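Local structure of 4-hydroxybutyrate CoA-transferase (Porphyromonas gingivalis, 3EH7) at residues A[6-11]-A[127-132]; A[343-348]-A[386-391]; A[144-149]-A[292-297]. The protein probably transfers coenzyme A between carboxylic acids such as 4-hydroxybutyrate and acetate. One frame throughout, in Å; residues are numbered along the deposited sequence.

Interaction 1: A[6-11]-A[127-132]; sequences DVLAEY and LSMPDE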
loop_
_atom_site.group_PDB
_atom_site.type_symbol
_atom_site.label_atom_id
_atom_site.label_comp_id
_atom_site.label_asym_id
_atom_site.label_seq_id
_atom_site.Cartn_x
_atom_site.Cartn_y
_atom_site.Cartn_z
ATOM N N ASP A 6 38.014 -2.589 -36.224
ATOM C CA ASP A 6 37.252 -3.702 -35.658
ATOM C C ASP A 6 36.713 -3.315 -34.257
ATOM O O ASP A 6 37.402 -3.514 -33.253
ATOM C CB ASP A 6 38.175 -4.934 -35.575
ATOM C CG ASP A 6 37.472 -6.196 -35.045
ATOM O OD1 ASP A 6 36.273 -6.147 -34.670
ATOM O OD2 ASP A 6 38.151 -7.250 -35.013
ATOM N N VAL A 7 35.483 -2.791 -34.195
ATOM C CA VAL A 7 34.908 -2.243 -32.939
ATOM C C VAL A 7 34.738 -3.251 -31.791
ATOM O O VAL A 7 34.452 -2.855 -30.651
ATOM C CB VAL A 7 33.514 -1.574 -33.171
ATOM C CG1 VAL A 7 33.624 -0.387 -34.153
ATOM C CG2 VAL A 7 32.470 -2.611 -33.638
ATOM N N LEU A 8 34.868 -4.544 -32.093
ATOM C CA LEU A 8 34.796 -5.617 -31.083
ATOM C C LEU A 8 36.190 -5.989 -30.523
ATOM O O LEU A 8 36.305 -6.492 -29.385
ATOM C CB LEU A 8 34.095 -6.842 -31.673
ATOM C CG LEU A 8 32.558 -6.885 -31.512
ATOM C CD1 LEU A 8 31.883 -5.484 -31.588
ATOM C CD2 LEU A 8 31.927 -7.864 -32.498
ATOM N N ALA A 9 37.223 -5.681 -31.318
ATOM C CA ALA A 9 38.622 -6.034 -31.053
ATOM C C ALA A 9 39.018 -6.071 -29.579
ATOM O O ALA A 9 39.436 -7.119 -29.092
ATOM C CB ALA A 9 39.548 -5.091 -31.811
ATOM N N GLU A 10 38.873 -4.950 -28.871
ATOM C CA GLU A 10 39.399 -4.861 -27.500
ATOM C C GLU A 10 38.770 -5.865 -26.550
ATOM O O GLU A 10 39.400 -6.290 -25.573
ATOM C CB GLU A 10 39.237 -3.466 -26.890
ATOM C CG GLU A 10 40.336 -3.196 -25.817
ATOM C CD GLU A 10 39.880 -2.367 -24.610
ATOM O OE1 GLU A 10 38.800 -1.723 -24.672
ATOM O OE2 GLU A 10 40.631 -2.361 -23.600
ATOM N N TYR A 11 37.527 -6.239 -26.855
ATOM C CA TYR A 11 36.746 -7.098 -25.988
ATOM C C TYR A 11 36.830 -8.561 -26.415
ATOM O O TYR A 11 36.216 -9.413 -25.772
ATOM C CB TYR A 11 35.279 -6.633 -25.971
ATOM C CG TYR A 11 35.078 -5.125 -26.114
ATOM C CD1 TYR A 11 35.441 -4.245 -25.085
ATOM C CD2 TYR A 11 34.530 -4.578 -27.290
ATOM C CE1 TYR A 11 35.248 -2.851 -25.218
ATOM C CE2 TYR A 11 34.336 -3.195 -27.436
ATOM C CZ TYR A 11 34.693 -2.333 -26.399
ATOM O OH TYR A 11 34.513 -0.957 -26.547
ATOM N N LEU A 127 21.929 -6.335 -24.361
ATOM C CA LEU A 127 22.452 -4.976 -24.421
ATOM C C LEU A 127 22.637 -4.486 -25.849
ATOM O O LEU A 127 22.772 -5.274 -26.791
ATOM C CB LEU A 127 23.799 -4.902 -23.695
ATOM C CG LEU A 127 23.919 -5.392 -22.243
ATOM C CD1 LEU A 127 25.408 -5.595 -21.898
ATOM C CD2 LEU A 127 23.246 -4.436 -21.240
ATOM N N SER A 128 22.672 -3.168 -25.994
ATOM C CA SER A 128 23.042 -2.549 -27.245
ATOM C C SER A 128 24.541 -2.598 -27.384
ATOM O O SER A 128 25.262 -2.858 -26.422
ATOM C CB SER A 128 22.603 -1.088 -27.289
ATOM O OG SER A 128 23.432 -0.301 -26.438
HETATM N N MSE A 129 25.006 -2.317 -28.597
HETATM C CA MSE A 129 26.426 -2.214 -28.886
HETATM C C MSE A 129 27.039 -1.136 -27.988
HETATM O O MSE A 129 26.377 -0.167 -27.707
HETATM C CB MSE A 129 26.611 -1.801 -30.351
HETATM C CG MSE A 129 26.305 -2.898 -31.321
HETATM SE SE MSE A 129 27.676 -4.268 -31.250
HETATM C CE MSE A 129 29.148 -3.403 -32.212
ATOM N N PRO A 130 28.300 -1.312 -27.547
ATOM C CA PRO A 130 28.942 -0.277 -26.756
ATOM C C PRO A 130 29.174 0.996 -27.544
ATOM O O PRO A 130 29.474 0.970 -28.749
ATOM C CB PRO A 130 30.293 -0.893 -26.394
ATOM C CG PRO A 130 30.584 -1.779 -27.507
ATOM C CD PRO A 130 29.243 -2.408 -27.829
ATOM N N ASP A 131 29.041 2.106 -26.851
ATOM C CA ASP A 131 29.414 3.372 -27.410
ATOM C C ASP A 131 30.943 3.480 -27.362
ATOM O O ASP A 131 31.654 2.523 -27.018
ATOM C CB ASP A 131 28.697 4.520 -26.673
ATOM C CG ASP A 131 29.169 4.689 -25.233
ATOM O OD1 ASP A 131 30.344 4.377 -24.936
ATOM O OD2 ASP A 131 28.352 5.133 -24.409
ATOM N N GLU A 132 31.435 4.656 -27.733
ATOM C CA GLU A 132 32.871 4.924 -27.845
ATOM C C GLU A 132 33.576 4.880 -26.484
ATOM O O GLU A 132 34.772 4.611 -26.415
ATOM C CB GLU A 132 33.088 6.311 -28.460
ATOM C CG GLU A 132 32.399 6.517 -29.809
ATOM C CD GLU A 132 33.033 7.642 -30.627
ATOM O OE1 GLU A 132 33.782 8.460 -30.041
ATOM O OE2 GLU A 132 32.791 7.711 -31.854
#
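V7, L8 and Y11 meet M129 and P130 where a type I beta turn from D6 to A9, running into a short 3-10 segment, faces an irregular loop, the closest CA atoms being those of V7 and P130, 8.8 Å apart. The loop leaves the end of strand 122-127 in the six-stranded parallel sheet of the N-terminal domain, and the turn precedes an outermost strand of that sheet, 15-16. The contact is apolar and lies at the surface. M129, a selenomethionine, does most of the reaching: its chain bends at chi2 (-71°) and again at chi3 (-76°), which brings CE to V7 and L8, whose side chains the selenomethionine chain crosses at about a right angle. There CE lies 3.7 Å from V7 CG2. Beside this pair, the Y11 and P130 side chains lie alongside, running in opposite senses, with P130 CG 4.0 Å from Y11 CE2 and oblique to the ring. M182 of strand 179-183 touches both L8 and M129, and I159 of strand 154-160 touches M129 and P130. The turn itself is closed by A9 N bonding to D6 O. Packing is tightest at the methyl of M129, whose CE lies 3.5 Å from L8 CD1, closer than usual van der Waals contact.

Interaction 2: A[343-348]-A[386-391]; sequences DYVRGA and RNEVDY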
loop_
_atom_site.group_PDB
_atom_site.type_symbol
_atom_site.label_atom_id
_atom_site.label_comp_id
_atom_site.label_asym_id
_atom_site.label_seq_id
_atom_site.Cartn_x
_atom_site.Cartn_y
_atom_site.Cartn_z
ATOM N N ASP A 343 1.782 -0.235 -7.516
ATOM C CA ASP A 343 2.745 0.849 -7.319
ATOM C C ASP A 343 2.145 2.147 -7.834
ATOM O O ASP A 343 2.285 3.213 -7.218
ATOM C CB ASP A 343 4.084 0.597 -8.053
ATOM C CG ASP A 343 4.806 -0.691 -7.624
ATOM O OD1 ASP A 343 4.384 -1.316 -6.605
ATOM O OD2 ASP A 343 5.830 -1.094 -8.307
ATOM N N TYR A 344 1.469 2.058 -8.979
ATOM C CA TYR A 344 0.867 3.214 -9.620
ATOM C C TYR A 344 -0.447 3.636 -8.948
ATOM O O TYR A 344 -0.756 4.804 -8.921
ATOM C CB TYR A 344 0.699 2.982 -11.141
ATOM C CG TYR A 344 2.029 3.111 -11.833
ATOM C CD1 TYR A 344 2.520 4.364 -12.243
ATOM C CD2 TYR A 344 2.841 2.012 -11.991
ATOM C CE1 TYR A 344 3.767 4.487 -12.818
ATOM C CE2 TYR A 344 4.108 2.138 -12.551
ATOM C CZ TYR A 344 4.559 3.370 -12.951
ATOM O OH TYR A 344 5.813 3.460 -13.481
ATOM N N VAL A 345 -1.197 2.704 -8.380
ATOM C CA VAL A 345 -2.386 3.100 -7.613
ATOM C C VAL A 345 -1.900 3.939 -6.446
ATOM O O VAL A 345 -2.430 5.023 -6.183
ATOM C CB VAL A 345 -3.158 1.884 -7.114
ATOM C CG1 VAL A 345 -4.284 2.293 -6.095
ATOM C CG2 VAL A 345 -3.681 1.072 -8.302
ATOM N N ARG A 346 -0.828 3.479 -5.773
ATOM C CA ARG A 346 -0.340 4.197 -4.603
ATOM C C ARG A 346 0.315 5.520 -4.963
ATOM O O ARG A 346 0.117 6.501 -4.260
ATOM C CB ARG A 346 0.566 3.327 -3.748
ATOM C CG ARG A 346 -0.254 2.323 -2.965
ATOM C CD ARG A 346 0.592 1.289 -2.299
ATOM N NE ARG A 346 -0.237 0.268 -1.684
ATOM C CZ ARG A 346 0.159 -0.541 -0.706
ATOM N NH1 ARG A 346 1.390 -0.492 -0.202
ATOM N NH2 ARG A 346 -0.698 -1.418 -0.228
ATOM N N GLY A 347 1.073 5.553 -6.061
ATOM C CA GLY A 347 1.668 6.808 -6.529
ATOM C C GLY A 347 0.607 7.817 -6.963
ATOM O O GLY A 347 0.719 8.975 -6.665
ATOM N N ALA A 348 -0.405 7.372 -7.702
ATOM C CA ALA A 348 -1.484 8.279 -8.168
ATOM C C ALA A 348 -2.207 8.921 -6.983
ATOM O O ALA A 348 -2.638 10.094 -7.035
ATOM C CB ALA A 348 -2.512 7.507 -9.078
ATOM N N ARG A 386 -8.971 -2.972 -0.886
ATOM C CA ARG A 386 -10.239 -2.250 -1.037
ATOM C C ARG A 386 -10.120 -0.776 -0.574
ATOM O O ARG A 386 -10.772 0.114 -1.115
ATOM C CB ARG A 386 -11.385 -2.955 -0.316
ATOM C CG ARG A 386 -11.373 -2.764 1.160
ATOM C CD ARG A 386 -12.530 -3.423 1.917
ATOM N NE ARG A 386 -12.245 -3.282 3.343
ATOM C CZ ARG A 386 -13.084 -3.556 4.328
ATOM N NH1 ARG A 386 -14.305 -4.037 4.092
ATOM N NH2 ARG A 386 -12.685 -3.368 5.567
ATOM N N ASN A 387 -9.279 -0.540 0.419
ATOM C CA ASN A 387 -9.053 0.810 0.960
ATOM C C ASN A 387 -8.341 1.723 -0.004
ATOM O O ASN A 387 -8.313 2.907 0.242
ATOM C CB ASN A 387 -8.266 0.786 2.294
ATOM C CG ASN A 387 -9.052 0.151 3.449
ATOM O OD1 ASN A 387 -10.217 -0.208 3.298
ATOM N ND2 ASN A 387 -8.419 0.017 4.601
ATOM N N GLU A 388 -7.733 1.203 -1.075
ATOM C CA GLU A 388 -7.031 2.081 -2.017
ATOM C C GLU A 388 -7.590 2.190 -3.432
ATOM O O GLU A 388 -7.181 3.067 -4.196
ATOM C CB GLU A 388 -5.541 1.757 -2.062
ATOM C CG GLU A 388 -5.187 0.331 -2.320
ATOM C CD GLU A 388 -3.754 0.052 -2.014
ATOM O OE1 GLU A 388 -3.010 1.062 -1.917
ATOM O OE2 GLU A 388 -3.377 -1.161 -1.925
ATOM N N VAL A 389 -8.546 1.337 -3.781
ATOM C CA VAL A 389 -9.107 1.366 -5.138
ATOM C C VAL A 389 -9.791 2.724 -5.338
ATOM O O VAL A 389 -10.346 3.265 -4.380
ATOM C CB VAL A 389 -10.055 0.168 -5.323
ATOM C CG1 VAL A 389 -11.199 0.227 -4.267
ATOM C CG2 VAL A 389 -10.598 0.110 -6.772
ATOM N N ASP A 390 -9.735 3.289 -6.552
ATOM C CA ASP A 390 -10.248 4.625 -6.823
ATOM C C ASP A 390 -11.410 4.476 -7.836
ATOM O O ASP A 390 -12.525 4.159 -7.423
ATOM C CB ASP A 390 -9.060 5.458 -7.325
ATOM C CG ASP A 390 -9.375 6.906 -7.537
ATOM O OD1 ASP A 390 -10.493 7.323 -7.182
ATOM O OD2 ASP A 390 -8.445 7.625 -8.032
ATOM N N TYR A 391 -11.141 4.612 -9.139
ATOM C CA TYR A 391 -12.116 4.368 -10.204
ATOM C C TYR A 391 -12.084 2.951 -10.727
ATOM O O TYR A 391 -11.010 2.312 -10.863
ATOM C CB TYR A 391 -11.845 5.272 -11.406
ATOM C CG TYR A 391 -12.052 6.742 -11.181
ATOM C CD1 TYR A 391 -10.996 7.547 -10.759
ATOM C CD2 TYR A 391 -13.282 7.345 -11.435
ATOM C CE1 TYR A 391 -11.161 8.916 -10.558
ATOM C CE2 TYR A 391 -13.471 8.727 -11.252
ATOM C CZ TYR A 391 -12.397 9.491 -10.814
ATOM O OH TYR A 391 -12.520 10.814 -10.620
#
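R346 and E388 form a salt bridge, with E388 buried, between helix 341-350 and the loop that leads into strand 391-394, within the Rossmann-like C-terminal domain and at its interface with the second subunit. The ionic part, in the conformer given here, one of two deposited for R346, is a side-on grip: NE and NH2 of the guanidinium each take one carboxylate oxygen. R346 NE donates to E388 OE1 at 2.9 Å, meeting the syn lone pair of that oxygen, although the acceptor is tilted 25° from the guanidinium plane. The second bond, from R346 NH2 to E388 OE2, is longer at 3.2 Å; here the oxygen lies almost in the guanidinium plane and is approached from the syn side, somewhat out of the carboxylate plane. The two flat groups are turned 42° against each other, so the pairing is twisted rather than coplanar. R346 reaches the acid through a chain extended from CG to NE, and the acid extends beyond its own CG to meet it.

Further polar contacts fix the pair. E388 OE2 also accepts a bond from L385 N, while E388 OE1 forms a salt bridge with R346 NH1 of the second subunit. The reciprocal bridge joins R346 NH1 to E388 OE1 of that subunit, and this crossed pairing probably offsets the closeness of the two arginines.

The remaining contact is van der Waals and falls to V345, which points toward the loop and also touches S356 and M358 of strand 355-359. A chi1 of 170° turns V345 CG1 away from its own N and lays that methyl against the carbonyl O of E388, 3.5 Å away.

Interaction 3: A[144-149]-A[292-297]; sequences YSKPAA and LYPVDY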
loop_
_atom_site.group_PDB
_atom_site.type_symbol
_atom_site.label_atom_id
_atom_site.label_comp_id
_atom_site.label_asym_id
_atom_site.label_seq_id
_atom_site.Cartn_x
_atom_site.Cartn_y
_atom_site.Cartn_z
ATOM N N TYR A 144 14.285 -4.406 -13.541
ATOM C CA TYR A 144 15.170 -5.028 -12.574
ATOM C C TYR A 144 16.394 -5.622 -13.269
ATOM O O TYR A 144 17.293 -6.123 -12.610
ATOM C CB TYR A 144 14.447 -6.144 -11.804
ATOM C CG TYR A 144 14.107 -7.332 -12.689
ATOM C CD1 TYR A 144 15.002 -8.380 -12.868
ATOM C CD2 TYR A 144 12.919 -7.362 -13.406
ATOM C CE1 TYR A 144 14.691 -9.440 -13.693
ATOM C CE2 TYR A 144 12.605 -8.411 -14.236
ATOM C CZ TYR A 144 13.488 -9.450 -14.375
ATOM O OH TYR A 144 13.159 -10.489 -15.215
ATOM N N SER A 145 16.382 -5.631 -14.605
ATOM C CA SER A 145 17.447 -6.247 -15.394
ATOM C C SER A 145 18.766 -5.551 -15.121
ATOM O O SER A 145 19.799 -6.206 -14.918
ATOM C CB SER A 145 17.113 -6.187 -16.895
ATOM O OG SER A 145 15.862 -6.794 -17.201
ATOM N N LYS A 146 18.743 -4.218 -15.098
ATOM C CA LYS A 146 19.942 -3.438 -14.803
ATOM C C LYS A 146 20.426 -3.654 -13.369
ATOM O O LYS A 146 21.597 -3.990 -13.181
ATOM C CB LYS A 146 19.722 -1.960 -15.117
ATOM C CG LYS A 146 20.772 -0.983 -14.580
ATOM C CD LYS A 146 20.606 0.369 -15.280
ATOM C CE LYS A 146 21.689 1.335 -14.975
ATOM N NZ LYS A 146 21.583 1.769 -13.634
ATOM N N PRO A 147 19.533 -3.478 -12.369
ATOM C CA PRO A 147 19.901 -3.826 -11.000
ATOM C C PRO A 147 20.454 -5.248 -10.863
ATOM O O PRO A 147 21.417 -5.436 -10.144
ATOM C CB PRO A 147 18.599 -3.677 -10.237
ATOM C CG PRO A 147 17.839 -2.636 -10.980
ATOM C CD PRO A 147 18.270 -2.702 -12.400
ATOM N N ALA A 148 19.888 -6.222 -11.578
ATOM C CA ALA A 148 20.419 -7.588 -11.514
ATOM C C ALA A 148 21.862 -7.644 -12.028
ATOM O O ALA A 148 22.732 -8.230 -11.383
ATOM C CB ALA A 148 19.526 -8.568 -12.283
ATOM N N ALA A 149 22.108 -7.043 -13.180
ATOM C CA ALA A 149 23.446 -7.005 -13.763
ATOM C C ALA A 149 24.432 -6.311 -12.811
ATOM O O ALA A 149 25.596 -6.671 -12.763
ATOM C CB ALA A 149 23.440 -6.299 -15.105
ATOM N N LEU A 292 14.712 5.603 -19.976
ATOM C CA LEU A 292 14.427 4.510 -19.066
ATOM C C LEU A 292 15.274 4.636 -17.820
ATOM O O LEU A 292 16.441 5.054 -17.887
ATOM C CB LEU A 292 14.653 3.142 -19.687
ATOM C CG LEU A 292 13.773 2.729 -20.870
ATOM C CD1 LEU A 292 13.670 1.200 -21.020
ATOM C CD2 LEU A 292 12.388 3.417 -20.848
ATOM N N TYR A 293 14.657 4.280 -16.686
ATOM C CA TYR A 293 15.336 4.185 -15.389
ATOM C C TYR A 293 14.956 2.856 -14.748
ATOM O O TYR A 293 13.935 2.248 -15.095
ATOM C CB TYR A 293 14.914 5.315 -14.462
ATOM C CG TYR A 293 15.161 6.702 -14.982
ATOM C CD1 TYR A 293 14.270 7.306 -15.860
ATOM C CD2 TYR A 293 16.295 7.422 -14.580
ATOM C CE1 TYR A 293 14.500 8.587 -16.334
ATOM C CE2 TYR A 293 16.547 8.677 -15.048
ATOM C CZ TYR A 293 15.650 9.279 -15.911
ATOM O OH TYR A 293 15.932 10.559 -16.388
ATOM N N PRO A 294 15.768 2.399 -13.792
ATOM C CA PRO A 294 15.423 1.177 -13.099
ATOM C C PRO A 294 14.128 1.297 -12.296
ATOM O O PRO A 294 13.675 2.405 -11.905
ATOM C CB PRO A 294 16.646 0.893 -12.210
ATOM C CG PRO A 294 17.458 2.116 -12.223
ATOM C CD PRO A 294 17.101 2.905 -13.426
ATOM N N VAL A 295 13.520 0.146 -12.070
ATOM C CA VAL A 295 12.167 0.121 -11.551
ATOM C C VAL A 295 12.039 0.753 -10.142
ATOM O O VAL A 295 10.971 1.284 -9.797
ATOM C CB VAL A 295 11.560 -1.303 -11.621
ATOM C CG1 VAL A 295 12.297 -2.289 -10.630
ATOM C CG2 VAL A 295 10.025 -1.237 -11.381
ATOM N N ASP A 296 13.125 0.717 -9.344
ATOM C CA ASP A 296 13.097 1.310 -8.019
ATOM C C ASP A 296 13.035 2.825 -8.073
ATOM O O ASP A 296 12.751 3.458 -7.062
ATOM C CB ASP A 296 14.264 0.838 -7.135
ATOM C CG ASP A 296 15.627 1.127 -7.731
ATOM O OD1 ASP A 296 15.816 1.006 -8.956
ATOM O OD2 ASP A 296 16.533 1.406 -6.951
ATOM N N TYR A 297 13.304 3.418 -9.237
ATOM C CA TYR A 297 13.064 4.821 -9.436
ATOM C C TYR A 297 11.680 5.046 -10.017
ATOM O O TYR A 297 10.824 5.699 -9.382
ATOM C CB TYR A 297 14.170 5.447 -10.313
ATOM C CG TYR A 297 13.966 6.919 -10.576
ATOM C CD1 TYR A 297 14.289 7.867 -9.617
ATOM C CD2 TYR A 297 13.423 7.359 -11.779
ATOM C CE1 TYR A 297 14.093 9.221 -9.847
ATOM C CE2 TYR A 297 13.239 8.693 -12.026
ATOM C CZ TYR A 297 13.577 9.621 -11.066
ATOM O OH TYR A 297 13.362 10.927 -11.324
#
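Y144 and V295 bring the two backbones closest, their CA atoms 6.0 Å apart, where the approach to helix 145-151 meets the start of helix 295-298. P294 occupies the N-cap position of the latter helix, and its carbonyl O accepts a bond from Y297 N at 2.9 Å. Between the segments, proline packs on proline. P294 presents CB to the ring of P147, lying 3.9 Å from both P147 CG and P147 CD, the two proline side chains crossing at a slant. V295 meets the backbone just ahead of helix 145-151: its CG1, placed between the backbone N and the carbonyl carbon by a chi1 of 68°, comes to 4.1 Å from Y144 N. This buried patch joins the two family domains, since helix 145-151 leads into strand 154-160 of the N-terminal parallel sheet, while 292-297 begins at the last residue of strand 290-292 of the nine-stranded mixed sheet. P110 of helix 109-114 packs against P147, V295 and D296. K146, extended to CE and bent at chi4, starts out toward the other segment, and its amine is held by a salt bridge to E150. Its approach to the second proline is looser, K146 NZ standing 4.4 Å from P294 CG.

How the interactions relate
From the N terminus, the chain first closes interaction 1, bringing the turn that precedes strand 15-16 against the loop after strand 122-127 and so joining two parts of the N-terminal sheet. Interaction 3 opens soon afterwards at helix 145-151 and spans 142 residues to join the N-terminal domain to the C-terminal one. Interaction 2 then closes a shorter loop wholly within the C-terminal domain. The three follow one another in series, neither nesting nor crossing. Interactions 1 and 2 lie on opposite sides of the chain's centre, their centres 44 Å apart, and interaction 3 is roughly midway, 22 Å from the first and 23 Å from the second. Interaction 2 alone reaches the second subunit.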